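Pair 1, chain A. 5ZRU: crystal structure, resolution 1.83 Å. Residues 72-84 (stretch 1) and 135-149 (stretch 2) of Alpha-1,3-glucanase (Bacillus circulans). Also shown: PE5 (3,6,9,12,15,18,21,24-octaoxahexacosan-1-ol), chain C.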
# COMPACT_ATOMS: atom_id res chain seq x y z
N GLU A 72 -7.71 15.33 -20.47
CA GLU A 72 -6.78 14.97 -19.41
C GLU A 72 -5.64 15.99 -19.35
O GLU A 72 -5.64 17.00 -20.06
CB GLU A 72 -6.25 13.55 -19.61
CG GLU A 72 -7.36 12.52 -19.55
CD GLU A 72 -6.88 11.09 -19.70
OE1 GLU A 72 -5.67 10.82 -19.50
OE2 GLU A 72 -7.72 10.25 -20.04
N GLY A 73 -4.68 15.73 -18.47
CA GLY A 73 -3.53 16.61 -18.32
C GLY A 73 -3.35 17.10 -16.90
O GLY A 73 -3.87 16.48 -15.96
N GLY A 74 -2.63 18.21 -16.72
CA GLY A 74 -2.38 18.76 -15.40
C GLY A 74 -0.90 19.00 -15.18
O GLY A 74 -0.06 18.69 -16.01
N ASP A 75 -0.60 19.60 -14.02
CA ASP A 75 0.78 19.93 -13.69
C ASP A 75 1.40 19.01 -12.64
O ASP A 75 2.58 19.16 -12.34
CB ASP A 75 0.90 21.40 -13.24
CG ASP A 75 -0.25 21.86 -12.35
OD1 ASP A 75 -1.30 21.21 -12.28
OD2 ASP A 75 -0.09 22.93 -11.72
N GLY A 76 0.64 18.07 -12.07
CA GLY A 76 1.18 17.12 -11.12
C GLY A 76 1.48 15.79 -11.77
O GLY A 76 0.59 15.17 -12.36
N VAL A 77 2.74 15.36 -11.70
CA VAL A 77 3.17 14.12 -12.33
C VAL A 77 3.76 13.20 -11.27
O VAL A 77 4.65 13.61 -10.51
CB VAL A 77 4.20 14.34 -13.46
CG1 VAL A 77 4.50 13.01 -14.15
CG2 VAL A 77 3.68 15.38 -14.47
N THR A 78 3.31 11.95 -11.25
CA THR A 78 3.93 10.90 -10.46
C THR A 78 4.48 9.86 -11.42
O THR A 78 3.86 9.56 -12.45
CB THR A 78 2.92 10.25 -9.50
OG1 THR A 78 2.29 11.26 -8.72
CG2 THR A 78 3.62 9.27 -8.57
N MET A 79 5.67 9.34 -11.12
CA MET A 79 6.31 8.34 -11.98
C MET A 79 6.67 7.13 -11.14
O MET A 79 7.31 7.27 -10.09
CB MET A 79 7.56 8.90 -12.66
CG MET A 79 8.30 7.83 -13.52
SD MET A 79 9.71 8.51 -14.42
CE MET A 79 10.79 8.94 -13.06
N ARG A 80 6.26 5.95 -11.59
CA ARG A 80 6.73 4.70 -11.00
C ARG A 80 7.88 4.17 -11.85
O ARG A 80 7.73 4.00 -13.07
CB ARG A 80 5.60 3.67 -10.90
CG ARG A 80 6.00 2.42 -10.11
CD ARG A 80 4.78 1.58 -9.77
NE ARG A 80 5.11 0.49 -8.86
CZ ARG A 80 5.35 -0.76 -9.24
NH1 ARG A 80 5.31 -1.10 -10.52
NH2 ARG A 80 5.63 -1.68 -8.32
N PHE A 81 9.02 3.94 -11.21
CA PHE A 81 10.28 3.70 -11.91
C PHE A 81 11.07 2.64 -11.17
O PHE A 81 10.78 2.31 -10.01
CB PHE A 81 11.12 4.98 -12.02
CG PHE A 81 11.75 5.37 -10.71
CD1 PHE A 81 11.01 6.04 -9.75
CD2 PHE A 81 13.05 5.00 -10.40
CE1 PHE A 81 11.56 6.37 -8.51
CE2 PHE A 81 13.61 5.31 -9.18
CZ PHE A 81 12.86 6.00 -8.22
N THR A 82 12.13 2.13 -11.82
CA THR A 82 13.12 1.29 -11.16
C THR A 82 14.51 1.74 -11.58
O THR A 82 14.71 2.26 -12.68
CB THR A 82 12.93 -0.21 -11.49
OG1 THR A 82 13.96 -0.98 -10.86
CG2 THR A 82 13.00 -0.45 -13.00
N MET A 83 15.48 1.55 -10.69
CA MET A 83 16.89 1.77 -10.99
C MET A 83 17.70 0.83 -10.09
O MET A 83 17.18 0.33 -9.09
CB MET A 83 17.30 3.23 -10.77
CG MET A 83 17.30 3.68 -9.31
SD MET A 83 17.60 5.45 -9.15
CE MET A 83 19.38 5.58 -9.37
N PRO A 84 18.96 0.56 -10.45
CA PRO A 84 19.71 -0.46 -9.71
C PRO A 84 20.03 -0.03 -8.28
O PRO A 84 20.18 1.16 -7.97
CB PRO A 84 21.00 -0.62 -10.52
CG PRO A 84 20.75 0.09 -11.84
CD PRO A 84 19.76 1.16 -11.53
N PHE A 135 10.69 -5.27 -3.99
CA PHE A 135 10.67 -3.80 -3.85
C PHE A 135 11.58 -3.16 -4.90
O PHE A 135 12.34 -2.24 -4.61
CB PHE A 135 11.07 -3.38 -2.43
CG PHE A 135 10.68 -1.95 -2.03
CD1 PHE A 135 10.02 -1.10 -2.91
CD2 PHE A 135 10.98 -1.49 -0.76
CE1 PHE A 135 9.68 0.21 -2.52
CE2 PHE A 135 10.64 -0.19 -0.36
CZ PHE A 135 9.99 0.66 -1.24
N ARG A 136 11.53 -3.66 -6.14
CA ARG A 136 12.41 -3.12 -7.17
C ARG A 136 11.91 -1.81 -7.76
O ARG A 136 12.69 -1.09 -8.39
CB ARG A 136 12.63 -4.17 -8.27
CG ARG A 136 13.56 -5.30 -7.80
CD ARG A 136 13.58 -6.49 -8.77
NE ARG A 136 12.39 -7.30 -8.57
CZ ARG A 136 12.30 -8.60 -8.88
NH1 ARG A 136 13.34 -9.23 -9.42
NH2 ARG A 136 11.18 -9.25 -8.63
N PHE A 137 10.63 -1.47 -7.56
CA PHE A 137 10.08 -0.23 -8.08
C PHE A 137 9.82 0.76 -6.95
O PHE A 137 9.66 0.39 -5.78
CB PHE A 137 8.80 -0.48 -8.89
CG PHE A 137 9.05 -1.05 -10.27
CD1 PHE A 137 9.26 -2.41 -10.45
CD2 PHE A 137 9.09 -0.21 -11.38
CE1 PHE A 137 9.51 -2.94 -11.72
CE2 PHE A 137 9.34 -0.72 -12.66
CZ PHE A 137 9.54 -2.08 -12.84
N ASP A 138 9.79 2.04 -7.32
CA ASP A 138 9.56 3.14 -6.39
C ASP A 138 8.85 4.25 -7.16
O ASP A 138 8.64 4.13 -8.36
CB ASP A 138 10.88 3.62 -5.76
CG ASP A 138 10.68 4.35 -4.43
OD1 ASP A 138 9.52 4.51 -3.98
OD2 ASP A 138 11.68 4.77 -3.82
N GLU A 139 8.52 5.34 -6.47
CA GLU A 139 7.86 6.46 -7.12
C GLU A 139 8.54 7.77 -6.75
O GLU A 139 9.20 7.87 -5.71
CB GLU A 139 6.36 6.53 -6.75
CG GLU A 139 5.58 5.35 -7.29
CD GLU A 139 4.09 5.45 -7.02
OE1 GLU A 139 3.64 6.47 -6.47
OE2 GLU A 139 3.39 4.49 -7.35
N VAL A 140 8.40 8.75 -7.65
CA VAL A 140 8.70 10.14 -7.36
C VAL A 140 7.56 10.96 -7.95
O VAL A 140 6.81 10.47 -8.79
CB VAL A 140 10.06 10.63 -7.93
CG1 VAL A 140 11.22 9.98 -7.19
CG2 VAL A 140 10.15 10.35 -9.43
N HIS A 141 7.42 12.20 -7.48
CA HIS A 141 6.46 13.10 -8.09
C HIS A 141 7.05 14.49 -8.18
O HIS A 141 7.97 14.84 -7.44
CB HIS A 141 5.10 13.10 -7.35
CG HIS A 141 5.16 13.62 -5.94
ND1 HIS A 141 5.58 12.85 -4.87
CD2 HIS A 141 4.80 14.82 -5.42
CE1 HIS A 141 5.49 13.57 -3.76
NE2 HIS A 141 5.03 14.77 -4.07
N TRP A 142 6.53 15.28 -9.11
CA TRP A 142 7.00 16.65 -9.30
C TRP A 142 5.88 17.45 -9.94
O TRP A 142 4.91 16.90 -10.45
CB TRP A 142 8.28 16.69 -10.16
CG TRP A 142 8.08 16.22 -11.59
CD1 TRP A 142 7.71 16.99 -12.66
CD2 TRP A 142 8.23 14.88 -12.09
NE1 TRP A 142 7.62 16.21 -13.79
CE2 TRP A 142 7.94 14.92 -13.47
CE3 TRP A 142 8.59 13.66 -11.50
CZ2 TRP A 142 8.00 13.78 -14.27
CZ3 TRP A 142 8.64 12.53 -12.30
CH2 TRP A 142 8.36 12.60 -13.68
N LYS A 143 6.04 18.78 -9.92
CA LYS A 143 5.07 19.68 -10.52
C LYS A 143 5.69 20.36 -11.73
O LYS A 143 6.86 20.76 -11.69
CB LYS A 143 4.59 20.74 -9.53
CG LYS A 143 3.69 20.21 -8.44
CD LYS A 143 3.22 21.32 -7.50
CE LYS A 143 4.37 21.88 -6.68
NZ LYS A 143 3.86 22.80 -5.61
N MET A 144 4.91 20.46 -12.80
CA MET A 144 5.33 21.16 -14.01
C MET A 144 5.09 22.65 -13.85
O MET A 144 4.19 23.08 -13.13
CB MET A 144 4.55 20.63 -15.22
CG MET A 144 4.56 19.12 -15.35
SD MET A 144 6.24 18.53 -15.62
CE MET A 144 6.61 19.26 -17.20
N ASP A 145 5.90 23.46 -14.56
CA ASP A 145 5.72 24.91 -14.49
C ASP A 145 4.39 25.35 -15.08
O ASP A 145 3.82 26.35 -14.64
CB ASP A 145 6.85 25.63 -15.22
CG ASP A 145 8.20 25.41 -14.58
OD1 ASP A 145 9.22 25.72 -15.23
OD2 ASP A 145 8.23 24.90 -13.44
N THR A 146 3.89 24.64 -16.09
CA THR A 146 2.57 24.89 -16.63
C THR A 146 1.87 23.56 -16.83
O THR A 146 2.53 22.55 -17.10
CB THR A 146 2.61 25.66 -17.96
OG1 THR A 146 3.21 24.84 -18.96
CG2 THR A 146 3.41 26.96 -17.81
N PRO A 147 0.55 23.52 -16.72
CA PRO A 147 -0.16 22.24 -16.86
C PRO A 147 0.01 21.64 -18.26
O PRO A 147 -0.02 22.35 -19.27
CB PRO A 147 -1.63 22.61 -16.59
CG PRO A 147 -1.57 23.87 -15.81
CD PRO A 147 -0.36 24.61 -16.34
N LEU A 148 0.20 20.33 -18.29
CA LEU A 148 0.11 19.58 -19.53
C LEU A 148 -1.31 19.63 -20.08
O LEU A 148 -2.29 19.53 -19.34
CB LEU A 148 0.52 18.12 -19.28
CG LEU A 148 1.96 17.93 -18.81
CD1 LEU A 148 2.12 16.63 -18.04
CD2 LEU A 148 2.92 17.98 -20.00
N GLN A 149 -1.42 19.79 -21.39
CA GLN A 149 -2.69 19.92 -22.08
C GLN A 149 -2.85 18.78 -23.09
O GLN A 149 -1.86 18.22 -23.57
CB GLN A 149 -2.78 21.26 -22.82
CG GLN A 149 -2.34 22.47 -22.01
CD GLN A 149 -3.50 23.33 -21.58
OE1 GLN A 149 -4.56 22.83 -21.21
NE2 GLN A 149 -3.31 24.65 -21.65
C48 PE5 C . 16.62 12.97 3.06
C50 PE5 C . 16.37 11.55 2.53
O1 PE5 C . 17.38 11.19 1.62
C1 PE5 C . 17.28 9.88 1.13
C2 PE5 C . 18.30 9.65 0.00
O2 PE5 C . 17.99 10.46 -1.09
C3 PE5 C . 18.92 10.46 -2.13
C4 PE5 C . 18.48 11.45 -3.22
O3 PE5 C . 17.19 11.13 -3.67
C5 PE5 C . 16.68 11.89 -4.73
C6 PE5 C . 15.25 12.36 -4.42
O4 PE5 C . 14.29 11.43 -4.83
C7 PE5 C . 13.20 11.24 -3.96
C8 PE5 C . 12.55 12.58 -3.63
O5 PE5 C . 11.72 12.42 -2.51
C9 PE5 C . 11.27 13.62 -1.94
C10 PE5 C . 9.81 13.81 -2.30
O6 PE5 C . 9.64 15.06 -2.90
C11 PE5 C . 8.49 15.19 -3.68
C12 PE5 C . 8.55 16.46 -4.51
O7 PE5 C . 7.48 17.26 -4.10
C13 PE5 C . 6.83 17.94 -5.13
C14 PE5 C . 6.17 19.19 -4.54
O8 PE5 C . 7.00 19.68 -3.53
C15 PE5 C . 6.52 20.79 -2.82
C16 PE5 C . 7.44 21.99 -3.05
O52 PE5 C . 8.21 22.26 -1.91
O HOH W 1 1.61 24.71 -13.35
O HOH W 2 4.86 2.22 -6.57
O HOH W 3 14.30 1.09 -7.60

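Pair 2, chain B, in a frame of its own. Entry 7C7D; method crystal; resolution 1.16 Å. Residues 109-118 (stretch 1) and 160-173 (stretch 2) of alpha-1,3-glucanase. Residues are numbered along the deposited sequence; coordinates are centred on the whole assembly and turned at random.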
# COMPACT_ATOMS: atom_id res chain seq x y z
N ALA B 109 -11.16 -19.23 10.69
CA ALA B 109 -10.23 -19.11 9.58
C ALA B 109 -9.91 -20.50 9.04
O ALA B 109 -10.01 -21.49 9.76
CB ALA B 109 -8.95 -18.39 10.00
N ASN B 110 -9.57 -20.54 7.76
CA ASN B 110 -9.10 -21.76 7.11
C ASN B 110 -7.88 -21.48 6.24
O ASN B 110 -7.47 -22.35 5.47
CB ASN B 110 -10.21 -22.41 6.27
CG ASN B 110 -10.70 -21.52 5.14
OD1 ASN B 110 -10.28 -20.37 5.00
ND2 ASN B 110 -11.61 -22.06 4.32
N ALA B 111 -7.31 -20.28 6.35
CA ALA B 111 -6.21 -19.87 5.50
C ALA B 111 -5.29 -18.96 6.30
O ALA B 111 -5.72 -18.29 7.25
CB ALA B 111 -6.72 -19.15 4.24
N LEU B 112 -4.03 -18.94 5.89
CA LEU B 112 -2.98 -18.25 6.64
C LEU B 112 -2.07 -17.53 5.66
O LEU B 112 -1.61 -18.13 4.69
CB LEU B 112 -2.18 -19.29 7.42
CG LEU B 112 -0.96 -18.84 8.20
CD1 LEU B 112 -1.38 -17.87 9.29
CD2 LEU B 112 -0.26 -20.04 8.80
N THR B 113 -1.81 -16.25 5.92
CA THR B 113 -0.76 -15.50 5.22
C THR B 113 0.22 -14.98 6.26
O THR B 113 -0.20 -14.42 7.28
CB THR B 113 -1.34 -14.33 4.42
OG1 THR B 113 -2.29 -14.83 3.48
CG2 THR B 113 -0.24 -13.60 3.66
N VAL B 114 1.51 -15.17 6.02
CA VAL B 114 2.55 -14.79 6.98
C VAL B 114 3.54 -13.85 6.31
O VAL B 114 4.08 -14.17 5.25
CB VAL B 114 3.28 -16.03 7.52
CG1 VAL B 114 4.35 -15.62 8.51
CG2 VAL B 114 2.29 -16.98 8.17
N ALA B 115 3.77 -12.70 6.93
CA ALA B 115 4.82 -11.79 6.50
C ALA B 115 6.09 -12.12 7.29
O ALA B 115 6.06 -12.23 8.51
CB ALA B 115 4.41 -10.34 6.75
N TYR B 116 7.20 -12.29 6.57
CA TYR B 116 8.41 -12.84 7.17
C TYR B 116 9.61 -12.35 6.37
O TYR B 116 9.47 -11.86 5.25
CB TYR B 116 8.37 -14.38 7.13
CG TYR B 116 8.57 -14.84 5.71
CD1 TYR B 116 7.50 -14.88 4.82
CD2 TYR B 116 9.85 -15.12 5.22
CE1 TYR B 116 7.69 -15.21 3.48
CE2 TYR B 116 10.04 -15.44 3.89
CZ TYR B 116 8.96 -15.49 3.03
OH TYR B 116 9.15 -15.83 1.71
N SER B 117 10.80 -12.55 6.94
CA SER B 117 12.06 -12.34 6.24
C SER B 117 12.98 -13.52 6.53
O SER B 117 12.97 -14.06 7.63
CB SER B 117 12.72 -11.05 6.72
OG SER B 117 13.93 -10.78 6.03
N VAL B 118 13.77 -13.92 5.53
CA VAL B 118 14.89 -14.84 5.75
C VAL B 118 16.14 -14.18 5.21
O VAL B 118 16.06 -13.24 4.39
CB VAL B 118 14.65 -16.23 5.10
CG1 VAL B 118 13.43 -16.91 5.71
CG2 VAL B 118 14.56 -16.11 3.59
N HIS B 160 12.92 -3.70 1.28
CA HIS B 160 12.08 -4.81 0.85
C HIS B 160 12.56 -6.13 1.44
O HIS B 160 12.75 -7.12 0.74
CB HIS B 160 12.01 -4.87 -0.69
CG HIS B 160 10.73 -5.39 -1.24
ND1 HIS B 160 9.55 -4.68 -1.22
CD2 HIS B 160 10.47 -6.55 -1.89
CE1 HIS B 160 8.61 -5.39 -1.82
NE2 HIS B 160 9.14 -6.53 -2.24
N PHE B 161 12.78 -6.14 2.76
CA PHE B 161 13.36 -7.31 3.43
C PHE B 161 12.36 -8.43 3.62
O PHE B 161 12.76 -9.60 3.75
CB PHE B 161 13.89 -6.92 4.80
CG PHE B 161 14.81 -5.74 4.79
CD1 PHE B 161 15.87 -5.68 3.90
CD2 PHE B 161 14.60 -4.68 5.66
CE1 PHE B 161 16.71 -4.58 3.90
CE2 PHE B 161 15.43 -3.58 5.65
CZ PHE B 161 16.49 -3.54 4.77
N TYR B 162 11.07 -8.11 3.68
CA TYR B 162 10.04 -9.08 4.00
C TYR B 162 9.36 -9.58 2.74
O TYR B 162 9.62 -9.10 1.63
CB TYR B 162 9.01 -8.48 4.99
CG TYR B 162 9.61 -8.18 6.36
CD1 TYR B 162 10.31 -7.01 6.59
CD2 TYR B 162 9.50 -9.10 7.40
CE1 TYR B 162 10.88 -6.74 7.82
CE2 TYR B 162 10.07 -8.86 8.64
CZ TYR B 162 10.76 -7.68 8.84
OH TYR B 162 11.34 -7.43 10.07
N ASP B 163 8.47 -10.54 2.92
CA ASP B 163 7.75 -11.22 1.87
C ASP B 163 6.54 -11.85 2.54
O ASP B 163 6.51 -11.99 3.76
CB ASP B 163 8.64 -12.30 1.24
CG ASP B 163 8.03 -12.94 0.04
OD1 ASP B 163 7.53 -12.20 -0.82
OD2 ASP B 163 8.08 -14.20 -0.05
N ASN B 164 5.55 -12.24 1.74
CA ASN B 164 4.34 -12.86 2.26
C ASN B 164 4.19 -14.25 1.65
O ASN B 164 4.30 -14.42 0.43
CB ASN B 164 3.11 -12.01 1.98
CG ASN B 164 3.04 -10.80 2.89
OD1 ASN B 164 2.38 -10.82 3.92
ND2 ASN B 164 3.75 -9.74 2.52
N THR B 165 3.94 -15.22 2.50
CA THR B 165 3.73 -16.59 2.08
C THR B 165 2.39 -17.06 2.64
O THR B 165 2.02 -16.71 3.76
CB THR B 165 4.90 -17.48 2.53
OG1 THR B 165 4.71 -18.80 2.03
CG2 THR B 165 5.03 -17.51 4.05
N ARG B 166 1.65 -17.84 1.84
CA ARG B 166 0.29 -18.20 2.21
C ARG B 166 0.07 -19.70 2.07
O ARG B 166 0.78 -20.40 1.34
CB ARG B 166 -0.75 -17.44 1.38
CG ARG B 166 -0.84 -17.88 -0.08
CD ARG B 166 -1.94 -17.13 -0.82
NE ARG B 166 -2.04 -17.57 -2.21
CZ ARG B 166 -3.01 -17.21 -3.05
NH1 ARG B 166 -3.99 -16.40 -2.65
NH2 ARG B 166 -3.01 -17.66 -4.30
N LEU B 167 -0.96 -20.18 2.77
CA LEU B 167 -1.29 -21.60 2.76
C LEU B 167 -2.74 -21.76 3.18
O LEU B 167 -3.17 -21.16 4.18
CB LEU B 167 -0.39 -22.33 3.76
CG LEU B 167 -0.32 -23.86 3.76
CD1 LEU B 167 -0.21 -24.39 2.35
CD2 LEU B 167 0.87 -24.30 4.61
N LEU B 168 -3.50 -22.54 2.42
CA LEU B 168 -4.77 -23.04 2.92
C LEU B 168 -4.48 -24.07 4.00
O LEU B 168 -3.63 -24.94 3.83
CB LEU B 168 -5.57 -23.69 1.79
CG LEU B 168 -6.12 -22.76 0.70
CD1 LEU B 168 -6.61 -23.55 -0.50
CD2 LEU B 168 -7.22 -21.87 1.24
N LEU B 169 -5.18 -23.96 5.13
CA LEU B 169 -4.87 -24.85 6.25
C LEU B 169 -5.37 -26.27 6.05
O LEU B 169 -4.90 -27.18 6.75
CB LEU B 169 -5.41 -24.27 7.56
CG LEU B 169 -4.77 -22.97 8.04
CD1 LEU B 169 -5.53 -22.41 9.24
CD2 LEU B 169 -3.30 -23.16 8.37
N GLY B 170 -6.30 -26.49 5.12
CA GLY B 170 -6.97 -27.78 5.03
C GLY B 170 -7.87 -28.09 6.20
O GLY B 170 -8.41 -29.20 6.28
N ARG B 171 -8.06 -27.12 7.09
CA ARG B 171 -8.81 -27.22 8.33
C ARG B 171 -9.46 -25.87 8.51
O ARG B 171 -9.01 -24.87 7.94
CB ARG B 171 -7.83 -27.48 9.49
CG ARG B 171 -8.40 -28.13 10.73
CD ARG B 171 -7.48 -27.84 11.92
NE ARG B 171 -7.82 -28.64 13.09
CZ ARG B 171 -7.06 -29.61 13.59
NH1 ARG B 171 -5.89 -29.91 13.04
NH2 ARG B 171 -7.46 -30.28 14.66
N ASP B 172 -10.53 -25.82 9.30
CA ASP B 172 -11.10 -24.53 9.71
C ASP B 172 -10.95 -24.36 11.22
O ASP B 172 -11.78 -24.83 12.00
CB ASP B 172 -12.54 -24.33 9.22
CG ASP B 172 -12.65 -24.37 7.71
OD1 ASP B 172 -13.26 -23.43 7.15
OD2 ASP B 172 -12.15 -25.32 7.08
N VAL B 173 -9.88 -23.67 11.61
CA VAL B 173 -9.62 -23.36 13.01
C VAL B 173 -10.60 -22.29 13.47
O VAL B 173 -11.28 -21.66 12.65
CB VAL B 173 -8.16 -22.92 13.22
CG1 VAL B 173 -7.21 -24.01 12.75
CG2 VAL B 173 -7.89 -21.62 12.47
O HOH W 4 -8.28 -24.71 4.21
O HOH W 5 13.01 -12.57 2.91

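The sharpest difference lies where Trp A142 of pair 1 matches Leu B167 of pair 2. Trp A142 has chi1 in p, and its ring swings back over the partner strand. Val A77 CG1 sits over its face, 3.6 Å from Trp A142 CZ2. Met A79 CB lies 3.8 Å from Trp A142 CZ3. Leu B167 has chi1 in t and is partly exposed. The nearest approach of its side chain to the other stretch is Leu B167 CB to Leu B112 O, 4.5 Å. The side-chain centres of these two residues differ by 3.4 Å, although their CA atoms fall within 0.2 Å.

The backbones share one arrangement. Fourteen central residues superpose with an RMSD of 0.4 Å. In each pair two antiparallel strands run side by side, and both chains turn a corner near one end. Val A77 pairs with Trp A142 as Leu B112 pairs with Leu B167. Both are hydrogen-bonded pairs. Val A77 N donates to Trp A142 O at 2.9 Å, and Leu B112 N to Leu B167 O at 2.9 Å. At the corner, Met A144 N donates to Asp A75 O (2.7 Å) and Leu B169 N to Asn B110 O (2.8 Å).

Phe A81 and Tyr B116 overlay closely, both with chi1 in p. Phe A81 CE1 packs 3.9 Å from Val A140 CG1. Tyr B116 CE1 lies 3.6 Å from Thr B165 CG2. The tyrosine hydroxyl adds a polar approach: Tyr B116 OH is 2.6 Å from Asp B163 OD2.

On the other face, Arg A80 matches Ala B115. The arginine extends along Phe A137, with NH1 over one face of the ring and Thr A82 CB over the opposite face. Arg A80 NH2 is 3.4 Å from Phe A137 CB. A water joins Arg A80 NE (2.9 Å) to Glu A139 OE2 (2.8 Å). Ala B115 has no such reach; its CB meets Asn B164 OD1 at 3.5 Å. The ring of Tyr B162 lies where that of Phe A137 does, with Ser B117 CB over one face.

Each pair has a small hydroxyl residue beside that ring. Thr A82 OG1 donates to Arg A136 O at 2.8 Å, and Ser B117 OG to Phe B161 O at 2.8 Å. Both side chains take chi1 in t.

Gly A74 matches Ala B109. The backbone angles of Gly A74 call for glycine, since a CB would jam against the preceding carbonyl. Ala B109 has ordinary strand angles, and its CB packs 4.2 Å from Val B173 CG2.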